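Local coordinates for uncharacterized protein (Chaetomium thermophilum, PDB 3LPZ) that probably takes part in the Get pathway of tail-anchored protein biogenesis as Get4, an alpha-solenoid that binds Get5, at residues Q20-Q31 with S60-Q70; S254-R264 with L285-I295. All coordinates share one frame; numbering follows the deposited sequence.

Contact 1: residues Q20-Q31 with S60-Q70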
# COMPACT_ATOMS: atom_id res chain seq x y z
N GLN A 20 20.02 6.47 28.58
CA GLN A 20 19.94 5.04 28.18
C GLN A 20 20.25 4.05 29.31
O GLN A 20 19.54 3.04 29.48
CB GLN A 20 20.83 4.75 26.97
CG GLN A 20 20.24 5.32 25.69
CD GLN A 20 21.18 5.16 24.52
OE1 GLN A 20 22.38 5.35 24.65
NE2 GLN A 20 20.64 4.82 23.36
N ARG A 21 21.31 4.36 30.07
CA ARG A 21 21.68 3.51 31.20
C ARG A 21 20.59 3.51 32.27
O ARG A 21 20.22 2.44 32.75
CB ARG A 21 23.05 3.89 31.79
CG ARG A 21 23.46 3.03 32.99
CD ARG A 21 24.93 2.60 32.92
NE ARG A 21 25.24 1.87 31.69
CZ ARG A 21 26.36 1.18 31.49
NH1 ARG A 21 27.28 1.13 32.44
NH2 ARG A 21 26.56 0.55 30.34
N ARG A 22 20.05 4.67 32.63
CA ARG A 22 18.92 4.70 33.57
C ARG A 22 17.77 3.82 33.12
O ARG A 22 17.16 3.10 33.94
CB ARG A 22 18.41 6.12 33.80
CG ARG A 22 19.34 6.95 34.66
CD ARG A 22 18.90 8.38 34.71
NE ARG A 22 17.55 8.54 35.25
CZ ARG A 22 16.87 9.68 35.20
NH1 ARG A 22 17.42 10.75 34.63
NH2 ARG A 22 15.65 9.77 35.73
N ILE A 23 17.47 3.86 31.82
CA ILE A 23 16.38 3.06 31.26
C ILE A 23 16.73 1.57 31.22
O ILE A 23 15.90 0.73 31.56
CB ILE A 23 15.99 3.57 29.86
CG1 ILE A 23 15.25 4.91 29.97
CG2 ILE A 23 15.13 2.53 29.13
CD1 ILE A 23 15.42 5.76 28.73
N ALA A 24 17.96 1.24 30.83
CA ALA A 24 18.40 -0.17 30.76
C ALA A 24 18.31 -0.88 32.13
O ALA A 24 17.92 -2.04 32.18
CB ALA A 24 19.83 -0.28 30.18
N GLU A 25 18.66 -0.19 33.21
CA GLU A 25 18.73 -0.81 34.55
C GLU A 25 17.46 -0.65 35.37
O GLU A 25 17.20 -1.45 36.30
CB GLU A 25 19.93 -0.25 35.32
CG GLU A 25 21.22 -0.26 34.48
CD GLU A 25 22.44 0.30 35.21
OE1 GLU A 25 22.28 0.95 36.27
OE2 GLU A 25 23.57 0.10 34.71
N GLY A 26 16.65 0.35 35.02
CA GLY A 26 15.55 0.78 35.87
C GLY A 26 14.29 -0.06 35.75
O GLY A 26 14.08 -0.73 34.74
N GLN A 27 13.49 -0.04 36.81
CA GLN A 27 12.12 -0.56 36.79
C GLN A 27 11.18 0.42 36.06
O GLN A 27 11.57 1.57 35.81
CB GLN A 27 11.65 -0.83 38.22
CG GLN A 27 12.37 -2.02 38.88
CD GLN A 27 12.01 -3.35 38.22
OE1 GLN A 27 10.87 -3.76 38.25
NE2 GLN A 27 12.99 -4.03 37.65
N PRO A 28 9.95 -0.01 35.73
CA PRO A 28 9.07 0.86 34.92
C PRO A 28 8.91 2.31 35.40
O PRO A 28 8.96 3.22 34.56
CB PRO A 28 7.75 0.10 34.91
CG PRO A 28 8.20 -1.35 34.89
CD PRO A 28 9.41 -1.38 35.82
N GLU A 29 8.78 2.53 36.71
CA GLU A 29 8.67 3.90 37.22
C GLU A 29 9.91 4.76 36.91
O GLU A 29 9.76 5.93 36.49
CB GLU A 29 8.26 3.91 38.70
CG GLU A 29 6.84 3.34 38.91
CD GLU A 29 6.25 3.60 40.29
OE1 GLU A 29 7.03 3.74 41.27
OE2 GLU A 29 5.01 3.64 40.40
N GLU A 30 11.12 4.21 37.10
CA GLU A 30 12.35 4.93 36.75
C GLU A 30 12.47 5.16 35.23
O GLU A 30 12.99 6.19 34.81
CB GLU A 30 13.59 4.21 37.28
CG GLU A 30 14.21 4.84 38.54
CD GLU A 30 13.25 5.71 39.33
OE1 GLU A 30 12.37 5.16 40.03
OE2 GLU A 30 13.38 6.96 39.25
N GLN A 31 12.01 4.20 34.44
CA GLN A 31 12.04 4.30 32.98
C GLN A 31 11.12 5.41 32.49
O GLN A 31 11.48 6.19 31.60
CB GLN A 31 11.65 2.96 32.34
CG GLN A 31 12.71 1.87 32.54
CD GLN A 31 12.24 0.50 32.09
OE1 GLN A 31 11.09 0.13 32.32
NE2 GLN A 31 13.14 -0.27 31.46
N SER A 60 17.43 8.09 19.87
CA SER A 60 18.22 7.11 20.62
C SER A 60 17.43 6.60 21.83
O SER A 60 17.37 5.39 22.06
CB SER A 60 19.54 7.70 21.12
OG SER A 60 20.27 8.25 20.06
N VAL A 61 16.81 7.51 22.57
CA VAL A 61 16.11 7.13 23.80
C VAL A 61 14.79 6.40 23.51
O VAL A 61 14.40 5.47 24.24
CB VAL A 61 15.88 8.35 24.75
CG1 VAL A 61 15.01 7.94 25.97
CG2 VAL A 61 17.25 8.98 25.22
N SER A 62 14.09 6.83 22.46
CA SER A 62 12.90 6.12 22.00
C SER A 62 13.21 4.66 21.71
O SER A 62 12.50 3.76 22.17
CB SER A 62 12.32 6.74 20.72
OG SER A 62 11.31 5.86 20.24
N GLN A 63 14.28 4.43 20.94
CA GLN A 63 14.68 3.07 20.60
C GLN A 63 15.07 2.26 21.86
O GLN A 63 14.69 1.07 21.99
CB GLN A 63 15.77 3.06 19.53
CG GLN A 63 15.26 3.68 18.22
CD GLN A 63 16.31 3.81 17.15
OE1 GLN A 63 17.41 3.30 17.30
NE2 GLN A 63 15.97 4.49 16.05
N THR A 64 15.80 2.90 22.78
CA THR A 64 16.13 2.20 24.04
C THR A 64 14.89 1.78 24.83
O THR A 64 14.83 0.65 25.38
CB THR A 64 17.07 3.02 24.94
OG1 THR A 64 18.28 3.28 24.23
CG2 THR A 64 17.41 2.24 26.22
N LEU A 65 13.91 2.68 24.92
CA LEU A 65 12.68 2.38 25.64
C LEU A 65 11.95 1.24 24.96
O LEU A 65 11.49 0.31 25.62
CB LEU A 65 11.78 3.60 25.71
CG LEU A 65 12.19 4.64 26.76
CD1 LEU A 65 11.66 6.02 26.39
CD2 LEU A 65 11.71 4.22 28.15
N LEU A 66 11.84 1.31 23.64
CA LEU A 66 11.20 0.25 22.86
C LEU A 66 11.89 -1.11 23.02
O LEU A 66 11.22 -2.12 23.13
CB LEU A 66 11.05 0.62 21.36
CG LEU A 66 10.12 1.82 21.08
CD1 LEU A 66 10.28 2.36 19.62
CD2 LEU A 66 8.67 1.43 21.36
N ARG A 67 13.23 -1.12 23.04
CA ARG A 67 13.99 -2.36 23.29
C ARG A 67 13.80 -2.89 24.71
O ARG A 67 13.93 -4.07 24.94
CB ARG A 67 15.50 -2.15 23.11
CG ARG A 67 15.95 -2.18 21.70
CD ARG A 67 17.45 -2.04 21.60
NE ARG A 67 17.78 -1.55 20.27
CZ ARG A 67 17.92 -2.31 19.18
NH1 ARG A 67 17.78 -3.63 19.24
NH2 ARG A 67 18.22 -1.75 18.02
N SER A 68 13.51 -2.00 25.66
CA SER A 68 13.33 -2.41 27.05
C SER A 68 11.88 -2.72 27.37
O SER A 68 11.49 -2.67 28.52
CB SER A 68 13.80 -1.32 28.01
OG SER A 68 15.14 -0.95 27.75
N GLY A 69 11.07 -3.00 26.36
CA GLY A 69 9.65 -3.31 26.57
C GLY A 69 8.75 -2.19 27.07
O GLY A 69 7.64 -2.47 27.53
N GLN A 70 9.18 -0.93 26.99
CA GLN A 70 8.33 0.19 27.37
C GLN A 70 7.70 0.83 26.12
O GLN A 70 8.12 1.89 25.67
CB GLN A 70 9.12 1.23 28.16
CG GLN A 70 9.72 0.69 29.46
CD GLN A 70 8.73 -0.09 30.29
OE1 GLN A 70 7.79 0.48 30.84
NE2 GLN A 70 8.92 -1.40 30.37
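Gln20 lies across Thr64 at about a right angle, its extended chain passing over the hydroxyl so that CG and the amide both meet OG1. Its NE2 donates to Thr64 OG1 at 2.9 Å, but the bond is bent (133° at the hydrogen) and the acceptor is tilted out of the amide plane. The hydroxyl is turned this way because Thr64 OG1 stands anti to the carbonyl carbon (chi1 -60°), where it also donates back to Ser60 O, on the face of that carbonyl opposite the one used by Thr64 N. The same torsion brings Thr64 CG2 against Ile23 CG2 at 3.7 Å. Ile23 splits its branches: CG2 covers Thr64, Leu65 CD2 and Ser68, while CD1 reaches over to Val61 CG1 at 3.5 Å. A valine in place of Thr64 would probably leave the amide of Gln20 without its acceptor and free to turn.

Further along, Gln31 and Gln70 cross nearly perpendicularly. Gln31 OE1 rests against Gln70 CD at 3.1 Å without a hydrogen bond between the two amides. Gln31 is held instead by its own segment, NE2 giving a straight bond of 2.9 Å to Ile23 O that ties helix 28-47 back to the end of helix 11-25.

Helices 20-25 and 60-67 run almost parallel, 8° apart, as next-but-one neighbours in an alpha-solenoid. Helix 28-47, which follows the first in the chain and packs against both, brings Ala34 to Ile23 and Ala35 to Leu65, and helix 71-88 packs Leu77 against Val61 and Leu65.

Contact 2: residues S254-R264 with L285-I295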
# COMPACT_ATOMS: atom_id res chain seq x y z
N SER A 254 -3.11 -5.33 -23.54
CA SER A 254 -3.85 -4.27 -24.22
C SER A 254 -3.49 -2.88 -23.72
O SER A 254 -3.51 -1.92 -24.47
CB SER A 254 -5.36 -4.47 -24.06
OG SER A 254 -5.77 -5.69 -24.64
N VAL A 255 -3.18 -2.78 -22.43
CA VAL A 255 -2.80 -1.52 -21.81
C VAL A 255 -1.62 -0.82 -22.53
O VAL A 255 -1.59 0.41 -22.63
CB VAL A 255 -2.58 -1.72 -20.29
CG1 VAL A 255 -1.39 -0.93 -19.76
CG2 VAL A 255 -3.90 -1.45 -19.53
N GLN A 256 -0.68 -1.61 -23.05
CA GLN A 256 0.46 -1.11 -23.85
C GLN A 256 0.04 -0.21 -25.04
O GLN A 256 0.45 0.95 -25.11
CB GLN A 256 1.39 -2.27 -24.27
CG GLN A 256 1.68 -2.39 -25.76
CD GLN A 256 0.83 -3.46 -26.42
OE1 GLN A 256 0.01 -3.17 -27.29
NE2 GLN A 256 1.02 -4.71 -26.00
N LYS A 257 -0.76 -0.73 -25.96
CA LYS A 257 -1.29 0.12 -27.03
C LYS A 257 -2.78 0.24 -26.82
O LYS A 257 -3.56 -0.66 -27.20
CB LYS A 257 -0.92 -0.37 -28.44
CG LYS A 257 0.23 0.42 -29.10
CD LYS A 257 -0.23 1.77 -29.71
CE LYS A 257 -0.59 1.65 -31.20
NZ LYS A 257 -1.84 0.86 -31.48
N GLY A 258 -3.16 1.35 -26.20
CA GLY A 258 -4.49 1.54 -25.66
C GLY A 258 -5.60 1.73 -26.67
O GLY A 258 -6.28 2.74 -26.66
N SER A 259 -5.78 0.73 -27.53
CA SER A 259 -6.88 0.72 -28.48
C SER A 259 -8.17 0.38 -27.73
O SER A 259 -8.26 -0.68 -27.12
CB SER A 259 -6.59 -0.31 -29.59
OG SER A 259 -7.68 -0.46 -30.49
N PRO A 260 -9.15 1.30 -27.74
CA PRO A 260 -10.45 1.03 -27.11
C PRO A 260 -11.13 -0.23 -27.66
O PRO A 260 -11.86 -0.91 -26.93
CB PRO A 260 -11.29 2.27 -27.47
CG PRO A 260 -10.30 3.32 -27.87
CD PRO A 260 -9.11 2.60 -28.42
N ASP A 261 -10.90 -0.53 -28.94
CA ASP A 261 -11.38 -1.75 -29.60
C ASP A 261 -10.98 -3.01 -28.84
O ASP A 261 -11.77 -3.95 -28.69
CB ASP A 261 -10.82 -1.86 -31.02
CG ASP A 261 -11.31 -0.75 -31.94
OD1 ASP A 261 -12.40 -0.18 -31.69
OD2 ASP A 261 -10.59 -0.47 -32.93
N LEU A 262 -9.72 -3.03 -28.40
CA LEU A 262 -9.15 -4.13 -27.62
C LEU A 262 -9.91 -4.33 -26.31
O LEU A 262 -10.30 -5.46 -25.98
CB LEU A 262 -7.70 -3.81 -27.27
CG LEU A 262 -6.57 -4.20 -28.21
CD1 LEU A 262 -5.33 -3.30 -27.95
CD2 LEU A 262 -6.25 -5.67 -28.02
N PHE A 263 -10.11 -3.24 -25.58
CA PHE A 263 -10.77 -3.27 -24.27
C PHE A 263 -12.20 -3.73 -24.41
O PHE A 263 -12.69 -4.54 -23.62
CB PHE A 263 -10.72 -1.90 -23.58
CG PHE A 263 -11.29 -1.92 -22.18
CD1 PHE A 263 -10.52 -2.37 -21.11
CD2 PHE A 263 -12.61 -1.55 -21.94
CE1 PHE A 263 -11.05 -2.42 -19.82
CE2 PHE A 263 -13.16 -1.61 -20.67
CZ PHE A 263 -12.37 -2.03 -19.60
N ARG A 264 -12.88 -3.21 -25.44
CA ARG A 264 -14.28 -3.54 -25.67
C ARG A 264 -14.39 -5.02 -26.03
O ARG A 264 -15.24 -5.72 -25.49
CB ARG A 264 -14.90 -2.63 -26.74
CG ARG A 264 -15.18 -1.22 -26.25
CD ARG A 264 -16.05 -0.42 -27.24
NE ARG A 264 -15.99 1.00 -26.93
CZ ARG A 264 -15.16 1.87 -27.52
NH1 ARG A 264 -14.35 1.46 -28.49
NH2 ARG A 264 -15.16 3.14 -27.15
N LEU A 285 -12.48 -1.40 -13.39
CA LEU A 285 -12.43 -1.54 -14.85
C LEU A 285 -12.84 -0.26 -15.55
O LEU A 285 -12.27 0.09 -16.57
CB LEU A 285 -13.29 -2.71 -15.32
CG LEU A 285 -12.69 -4.08 -15.01
CD1 LEU A 285 -13.68 -5.17 -15.33
CD2 LEU A 285 -11.34 -4.30 -15.75
N GLU A 286 -13.82 0.44 -14.99
CA GLU A 286 -14.23 1.76 -15.50
C GLU A 286 -13.09 2.76 -15.46
O GLU A 286 -12.86 3.48 -16.43
CB GLU A 286 -15.37 2.31 -14.66
CG GLU A 286 -16.72 1.77 -15.05
CD GLU A 286 -17.81 2.33 -14.18
OE1 GLU A 286 -17.75 3.54 -13.81
OE2 GLU A 286 -18.72 1.56 -13.84
N LEU A 287 -12.38 2.80 -14.34
CA LEU A 287 -11.25 3.73 -14.20
C LEU A 287 -10.11 3.37 -15.14
O LEU A 287 -9.49 4.25 -15.75
CB LEU A 287 -10.76 3.81 -12.75
CG LEU A 287 -11.54 4.78 -11.86
CD1 LEU A 287 -11.12 4.63 -10.42
CD2 LEU A 287 -11.36 6.24 -12.30
N ILE A 288 -9.85 2.07 -15.27
CA ILE A 288 -8.86 1.57 -16.21
C ILE A 288 -9.21 1.88 -17.68
O ILE A 288 -8.35 2.32 -18.43
CB ILE A 288 -8.63 0.03 -15.98
CG1 ILE A 288 -7.81 -0.18 -14.68
CG2 ILE A 288 -7.94 -0.63 -17.21
CD1 ILE A 288 -7.79 -1.61 -14.16
N ALA A 289 -10.47 1.65 -18.08
CA ALA A 289 -10.94 2.05 -19.42
C ALA A 289 -10.76 3.55 -19.69
O ALA A 289 -10.40 3.94 -20.81
CB ALA A 289 -12.44 1.66 -19.64
N GLU A 290 -11.04 4.38 -18.69
CA GLU A 290 -10.75 5.81 -18.82
C GLU A 290 -9.25 6.12 -18.90
O GLU A 290 -8.83 6.83 -19.82
CB GLU A 290 -11.42 6.58 -17.69
CG GLU A 290 -11.39 8.11 -17.85
CD GLU A 290 -12.09 8.81 -16.69
OE1 GLU A 290 -11.46 9.04 -15.64
OE2 GLU A 290 -13.30 9.10 -16.82
N MET A 291 -8.46 5.57 -17.99
CA MET A 291 -7.03 5.88 -17.89
C MET A 291 -6.21 5.44 -19.11
O MET A 291 -5.34 6.17 -19.58
CB MET A 291 -6.43 5.25 -16.64
CG MET A 291 -6.95 5.82 -15.35
SD MET A 291 -6.35 4.90 -13.93
CE MET A 291 -4.70 5.61 -13.75
N TYR A 292 -6.49 4.24 -19.62
CA TYR A 292 -5.63 3.62 -20.63
C TYR A 292 -6.22 3.58 -22.03
O TYR A 292 -5.49 3.37 -23.02
CB TYR A 292 -5.23 2.19 -20.19
CG TYR A 292 -4.43 2.21 -18.91
CD1 TYR A 292 -3.06 2.49 -18.93
CD2 TYR A 292 -5.05 2.02 -17.66
CE1 TYR A 292 -2.31 2.54 -17.73
CE2 TYR A 292 -4.31 2.07 -16.46
CZ TYR A 292 -2.94 2.35 -16.50
OH TYR A 292 -2.21 2.40 -15.33
N PHE A 293 -7.52 3.74 -22.12
CA PHE A 293 -8.20 3.54 -23.39
C PHE A 293 -9.03 4.73 -23.82
O PHE A 293 -9.66 4.70 -24.88
CB PHE A 293 -9.03 2.25 -23.36
CG PHE A 293 -8.22 1.03 -23.05
CD1 PHE A 293 -7.41 0.45 -24.03
CD2 PHE A 293 -8.24 0.47 -21.77
CE1 PHE A 293 -6.65 -0.68 -23.74
CE2 PHE A 293 -7.47 -0.66 -21.46
CZ PHE A 293 -6.68 -1.23 -22.43
N GLY A 294 -9.03 5.77 -22.99
CA GLY A 294 -9.79 6.99 -23.29
C GLY A 294 -11.30 6.79 -23.31
O GLY A 294 -12.02 7.61 -23.87
N ILE A 295 -11.80 5.71 -22.72
CA ILE A 295 -13.25 5.46 -22.62
C ILE A 295 -13.82 6.15 -21.38
O ILE A 295 -13.52 5.76 -20.25
CB ILE A 295 -13.57 3.96 -22.62
CG1 ILE A 295 -13.02 3.29 -23.87
CG2 ILE A 295 -15.07 3.71 -22.49
CD1 ILE A 295 -12.87 1.76 -23.77
O HOH W 1 -2.96 3.07 -22.73
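Phe293 leaves its helix and pushes its ring between helix 260-264 and the backbone round Ser254 and Val255, a knob sitting among Ser254, Val255, Pro260 and Phe263. Phe293 CB has Pro260 CA as its nearest neighbour across the contact, at 4.2 Å. CG then passes beneath Phe263 CB, which stands 3.8 Å from the ring centroid and 9° off the normal, a well-centred CH-pi contact. With CG anti to the carbonyl carbon (chi1 -58°), the ring points into this hole, while Tyr292 CB lies against its other face. One flank lies along backbone: CD1 touches Gly258 C and Ser259 O in the turn, and Phe293 CE1 comes to 3.5 Å from Ser254 O in the preceding helix. On the other flank Phe293 CE2 meets Phe263 CD1 at 3.5 Å, with CD2 close by, and the planes of the Phe263 and Phe293 rings are inclined by 34°. At the tip, Phe293 CZ reaches Val255 N at 3.8 Å and the CB of Ser254.

Ala289 CB sits over one face of the Phe263 ring, 3.9 Å from the centroid, and Ile295 CD1 touches its CD2. Val255 CG2 covers a face of Tyr292, whose hydroxyl bonds to Leu198 O.

No direct hydrogen bond joins the two segments. One water donates to both Val255 O and Tyr292 O, and Gly258 CA makes a CH...O contact with Tyr292 O, where a beta carbon would clash. This antiparallel junction therefore depends on the shape and aromatic faces of its side chains, with the polar link left to that water and the CH...O contact.

In the fold
Contacts 1 and 2 lie on opposite sides of the chain's centre, with centres about 56 Å apart and nearest atoms about 36 Å apart; they do not touch, and no helix is common to both. Both are partly buried and pack helix ends with the turns that follow, yet their layouts differ: the paired helices run nearly parallel in contact 1 and antiparallel in contact 2. Contact 1, near the N-terminal end of the solenoid, mixes a small aliphatic centre with glutamine, threonine and serine groups, some partly exposed and one glutamine buried. Contact 2, in the C-terminal part, buries more surface and more of its residues, and relies on aromatic rings with a bridging water.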